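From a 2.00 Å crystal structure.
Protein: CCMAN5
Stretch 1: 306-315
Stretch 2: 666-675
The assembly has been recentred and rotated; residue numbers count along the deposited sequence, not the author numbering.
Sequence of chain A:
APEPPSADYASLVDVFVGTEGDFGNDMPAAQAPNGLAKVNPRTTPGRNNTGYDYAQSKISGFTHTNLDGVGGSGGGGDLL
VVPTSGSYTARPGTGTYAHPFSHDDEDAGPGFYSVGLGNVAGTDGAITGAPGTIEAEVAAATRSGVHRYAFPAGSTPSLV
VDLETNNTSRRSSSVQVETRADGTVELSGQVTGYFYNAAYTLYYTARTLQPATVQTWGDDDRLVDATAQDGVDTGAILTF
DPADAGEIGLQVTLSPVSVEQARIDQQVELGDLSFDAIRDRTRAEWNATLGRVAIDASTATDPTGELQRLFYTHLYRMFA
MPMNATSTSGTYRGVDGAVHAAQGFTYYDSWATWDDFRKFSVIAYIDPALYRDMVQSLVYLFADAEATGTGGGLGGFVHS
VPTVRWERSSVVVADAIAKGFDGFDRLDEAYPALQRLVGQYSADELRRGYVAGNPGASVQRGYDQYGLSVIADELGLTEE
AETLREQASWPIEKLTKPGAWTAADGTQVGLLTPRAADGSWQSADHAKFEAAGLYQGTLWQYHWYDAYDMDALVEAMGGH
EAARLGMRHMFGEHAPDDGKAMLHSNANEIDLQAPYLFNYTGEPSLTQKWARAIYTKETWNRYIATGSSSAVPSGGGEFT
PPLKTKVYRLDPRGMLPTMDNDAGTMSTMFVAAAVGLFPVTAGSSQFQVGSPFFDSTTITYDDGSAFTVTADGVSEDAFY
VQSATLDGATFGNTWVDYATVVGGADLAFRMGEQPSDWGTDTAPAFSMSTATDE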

# COMPACT_ATOMS: atom_id res chain seq x y z
N GLU A 306 8.08 -14.26 -16.62
CA GLU A 306 8.27 -13.23 -15.58
C GLU A 306 7.09 -12.28 -15.42
O GLU A 306 6.85 -11.73 -14.33
CB GLU A 306 9.55 -12.43 -15.83
CG GLU A 306 10.81 -13.23 -15.55
CD GLU A 306 12.08 -12.55 -16.03
OE1 GLU A 306 12.02 -11.76 -17.00
OE2 GLU A 306 13.15 -12.82 -15.45
N LEU A 307 6.34 -12.06 -16.49
CA LEU A 307 5.20 -11.18 -16.40
C LEU A 307 4.10 -11.82 -15.53
O LEU A 307 3.44 -11.13 -14.73
CB LEU A 307 4.69 -10.82 -17.80
CG LEU A 307 3.60 -9.78 -17.93
CD1 LEU A 307 4.02 -8.43 -17.30
CD2 LEU A 307 3.24 -9.66 -19.42
N GLN A 308 3.92 -13.14 -15.64
CA GLN A 308 2.96 -13.85 -14.78
C GLN A 308 3.42 -13.83 -13.30
O GLN A 308 2.60 -13.65 -12.39
CB GLN A 308 2.70 -15.27 -15.32
CG GLN A 308 2.11 -16.28 -14.35
CD GLN A 308 1.17 -17.30 -15.02
OE1 GLN A 308 1.21 -17.52 -16.24
NE2 GLN A 308 0.31 -17.91 -14.22
N ARG A 309 4.73 -14.00 -13.08
CA ARG A 309 5.28 -13.91 -11.73
C ARG A 309 5.11 -12.49 -11.16
O ARG A 309 4.77 -12.31 -9.98
CB ARG A 309 6.75 -14.31 -11.72
CG ARG A 309 6.97 -15.80 -11.74
CD ARG A 309 8.31 -16.13 -12.36
NE ARG A 309 8.82 -17.42 -11.91
CZ ARG A 309 8.48 -18.60 -12.43
NH1 ARG A 309 7.61 -18.69 -13.43
NH2 ARG A 309 9.02 -19.70 -11.93
N LEU A 310 5.35 -11.50 -12.01
CA LEU A 310 5.18 -10.10 -11.64
C LEU A 310 3.74 -9.85 -11.26
O LEU A 310 3.48 -9.26 -10.22
CB LEU A 310 5.55 -9.17 -12.78
CG LEU A 310 6.91 -8.53 -12.77
CD1 LEU A 310 7.03 -7.68 -14.05
CD2 LEU A 310 7.16 -7.68 -11.49
N PHE A 311 2.79 -10.31 -12.08
CA PHE A 311 1.39 -10.19 -11.71
C PHE A 311 1.09 -10.75 -10.30
O PHE A 311 0.51 -10.04 -9.46
CB PHE A 311 0.47 -10.84 -12.74
CG PHE A 311 -0.97 -10.74 -12.40
CD1 PHE A 311 -1.68 -9.58 -12.68
CD2 PHE A 311 -1.62 -11.78 -11.74
CE1 PHE A 311 -3.01 -9.47 -12.33
CE2 PHE A 311 -2.95 -11.67 -11.38
CZ PHE A 311 -3.65 -10.51 -11.68
N TYR A 312 1.46 -12.01 -10.06
CA TYR A 312 1.11 -12.66 -8.79
C TYR A 312 1.84 -12.06 -7.57
O TYR A 312 1.28 -12.03 -6.47
CB TYR A 312 1.20 -14.20 -8.86
CG TYR A 312 0.00 -14.78 -9.61
CD1 TYR A 312 -1.29 -14.77 -9.03
CD2 TYR A 312 0.14 -15.27 -10.89
CE1 TYR A 312 -2.38 -15.26 -9.73
CE2 TYR A 312 -0.95 -15.77 -11.60
CZ TYR A 312 -2.21 -15.74 -11.01
OH TYR A 312 -3.29 -16.23 -11.71
N THR A 313 3.06 -11.59 -7.80
CA THR A 313 3.82 -10.88 -6.78
C THR A 313 3.07 -9.60 -6.38
O THR A 313 2.93 -9.30 -5.19
CB THR A 313 5.24 -10.55 -7.28
OG1 THR A 313 5.96 -11.76 -7.57
CG2 THR A 313 6.01 -9.71 -6.23
N HIS A 314 2.58 -8.86 -7.37
CA HIS A 314 1.86 -7.62 -7.08
C HIS A 314 0.43 -7.87 -6.59
O HIS A 314 -0.11 -7.08 -5.79
CB HIS A 314 1.92 -6.63 -8.25
CG HIS A 314 3.30 -6.13 -8.52
ND1 HIS A 314 4.07 -5.51 -7.55
CD2 HIS A 314 4.07 -6.17 -9.63
CE1 HIS A 314 5.24 -5.19 -8.05
NE2 HIS A 314 5.27 -5.57 -9.32
N LEU A 315 -0.19 -8.96 -7.04
CA LEU A 315 -1.46 -9.35 -6.42
C LEU A 315 -1.24 -9.63 -4.92
O LEU A 315 -2.03 -9.19 -4.05
CB LEU A 315 -2.09 -10.55 -7.12
CG LEU A 315 -3.54 -10.92 -6.80
CD1 LEU A 315 -4.54 -9.81 -7.20
CD2 LEU A 315 -3.95 -12.24 -7.46
N MET A 666 1.25 0.96 -5.80
CA MET A 666 1.92 0.71 -7.08
C MET A 666 1.64 -0.74 -7.56
O MET A 666 1.33 -0.94 -8.74
CB MET A 666 3.41 1.06 -7.02
CG MET A 666 3.68 2.58 -6.85
SD MET A 666 2.66 3.60 -7.97
CE MET A 666 3.50 5.18 -7.83
N SER A 667 1.70 -1.70 -6.64
CA SER A 667 1.34 -3.11 -6.95
C SER A 667 -0.09 -3.26 -7.46
O SER A 667 -0.33 -3.99 -8.43
CB SER A 667 1.52 -4.01 -5.72
OG SER A 667 2.87 -4.04 -5.29
N THR A 668 -1.03 -2.60 -6.77
CA THR A 668 -2.44 -2.62 -7.14
C THR A 668 -2.69 -2.00 -8.52
O THR A 668 -3.47 -2.53 -9.30
CB THR A 668 -3.30 -1.92 -6.08
OG1 THR A 668 -3.03 -2.49 -4.80
CG2 THR A 668 -4.77 -2.09 -6.38
N MET A 669 -2.02 -0.90 -8.83
CA MET A 669 -2.08 -0.36 -10.20
C MET A 669 -1.54 -1.32 -11.25
O MET A 669 -2.05 -1.38 -12.38
CB MET A 669 -1.40 1.01 -10.29
CG MET A 669 -1.96 2.04 -9.32
SD MET A 669 -3.76 2.31 -9.38
CE MET A 669 -4.37 1.40 -7.97
N PHE A 670 -0.51 -2.08 -10.91
CA PHE A 670 0.00 -3.10 -11.84
C PHE A 670 -1.06 -4.16 -12.12
O PHE A 670 -1.30 -4.53 -13.27
CB PHE A 670 1.27 -3.76 -11.31
CG PHE A 670 1.87 -4.76 -12.28
CD1 PHE A 670 1.35 -6.05 -12.38
CD2 PHE A 670 2.94 -4.40 -13.09
CE1 PHE A 670 1.89 -6.96 -13.29
CE2 PHE A 670 3.47 -5.32 -14.01
CZ PHE A 670 2.96 -6.59 -14.09
N VAL A 671 -1.68 -4.67 -11.06
CA VAL A 671 -2.77 -5.63 -11.24
C VAL A 671 -3.85 -5.05 -12.16
O VAL A 671 -4.31 -5.73 -13.07
CB VAL A 671 -3.36 -6.03 -9.89
CG1 VAL A 671 -4.74 -6.72 -10.07
CG2 VAL A 671 -2.39 -6.94 -9.14
N ALA A 672 -4.26 -3.81 -11.89
CA ALA A 672 -5.31 -3.15 -12.67
C ALA A 672 -4.94 -3.03 -14.15
O ALA A 672 -5.78 -3.27 -15.04
CB ALA A 672 -5.61 -1.77 -12.08
N ALA A 673 -3.69 -2.65 -14.41
CA ALA A 673 -3.20 -2.54 -15.78
C ALA A 673 -3.25 -3.90 -16.47
O ALA A 673 -3.66 -3.99 -17.63
CB ALA A 673 -1.79 -1.98 -15.79
N ALA A 674 -2.87 -4.95 -15.73
CA ALA A 674 -2.82 -6.33 -16.25
C ALA A 674 -4.20 -6.84 -16.62
O ALA A 674 -4.37 -7.45 -17.68
CB ALA A 674 -2.17 -7.28 -15.26
N VAL A 675 -5.18 -6.59 -15.74
CA VAL A 675 -6.58 -6.90 -16.05
C VAL A 675 -7.05 -6.02 -17.22
O VAL A 675 -7.75 -6.49 -18.13
CB VAL A 675 -7.49 -6.70 -14.81
CG1 VAL A 675 -9.00 -6.84 -15.17
CG2 VAL A 675 -7.10 -7.68 -13.72

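Two helices more than 350 residues apart in sequence pack here with their axes 8.4 Å apart at closest approach and their N-to-C directions 131° apart, so they run in broadly opposing senses but cross obliquely. The surfaces lost to each other sum to 448 Å². The backbones are not equally near along the contact: CA of His314 lies 4.5 Å from CA of Ser667, whereas CA of Phe311 and CA of Val671 are 6.2 Å apart. Ser667 and His314 thus meet where the CA atoms come nearest, and Phe311 and Val671 pair where the backbones are farther apart.

The principal bump is Phe670. Its CA-to-CB bond points toward the other helix, chi1 is t at -177°, and the ring enters a hollow bounded by Leu307, Leu310, Phe311 and His314. These four are spaced i, i+3, i+4 and i+7, the pattern that brings successive helical turns onto one side. At the tip of the ring, CZ of Phe670 is 3.8 Å from CD1 of Leu307 and 3.9 Å from CB of Leu310. Leu307 CD1 lies at the ring edge, near its plane. On the Phe311 side the ring meets main chain as well as side chain, since Phe670 CE1 approaches Phe311 CA to 3.6 Å and Phe311 CB to 4.2 Å. Reaching a CA this closely shows that the knob is seated against the helix itself. The remaining wall is His314, whose CD2 lies over one face of the Phe670 ring, 3.7 Å from Phe670 CG. The two rings are nonetheless oblique, with centroids 5.0 Å apart and planes at 45°.

His314 also points its CA-to-CB bond toward the opposing helix, with chi1 m at -66°, and its ring serves two kinds of neighbour. While CD2 covers Phe670, ND1 forms a hydrogen bond with Ser667 OG at 3.0 Å, the one hydrogen bond across this contact. The hydroxyl lies at the imidazole edge, near the ring plane, where the nitrogen can engage it; the angle is 147°, and either partner could be the donor. Polar pairing and apolar packing therefore share a single buried ring.

A second bump comes from the first helix. The CA-to-CB bond of Phe311 points sideways, but with chi1 t at 180° the end of its side chain comes nearer to the second helix. There its ring packs against Val671 and Ala674, one turn apart: Phe311 CE1 is 4.0 Å from Val671 CG1, and Phe311 CD1 is 3.5 Å from Ala674 CB. The latter contact places the Phe311 ring directly against the Ala674 methyl.

Val671 bridges this site and the end of the first stretch. Both of its methyls lie near the Phe311 ring and Leu315 CD1; Val671 CG2 also packs against main chain, 3.9 Å from His314 C and 3.7 Å from Leu315 N, and is 4.1 Å from Leu315 CD1.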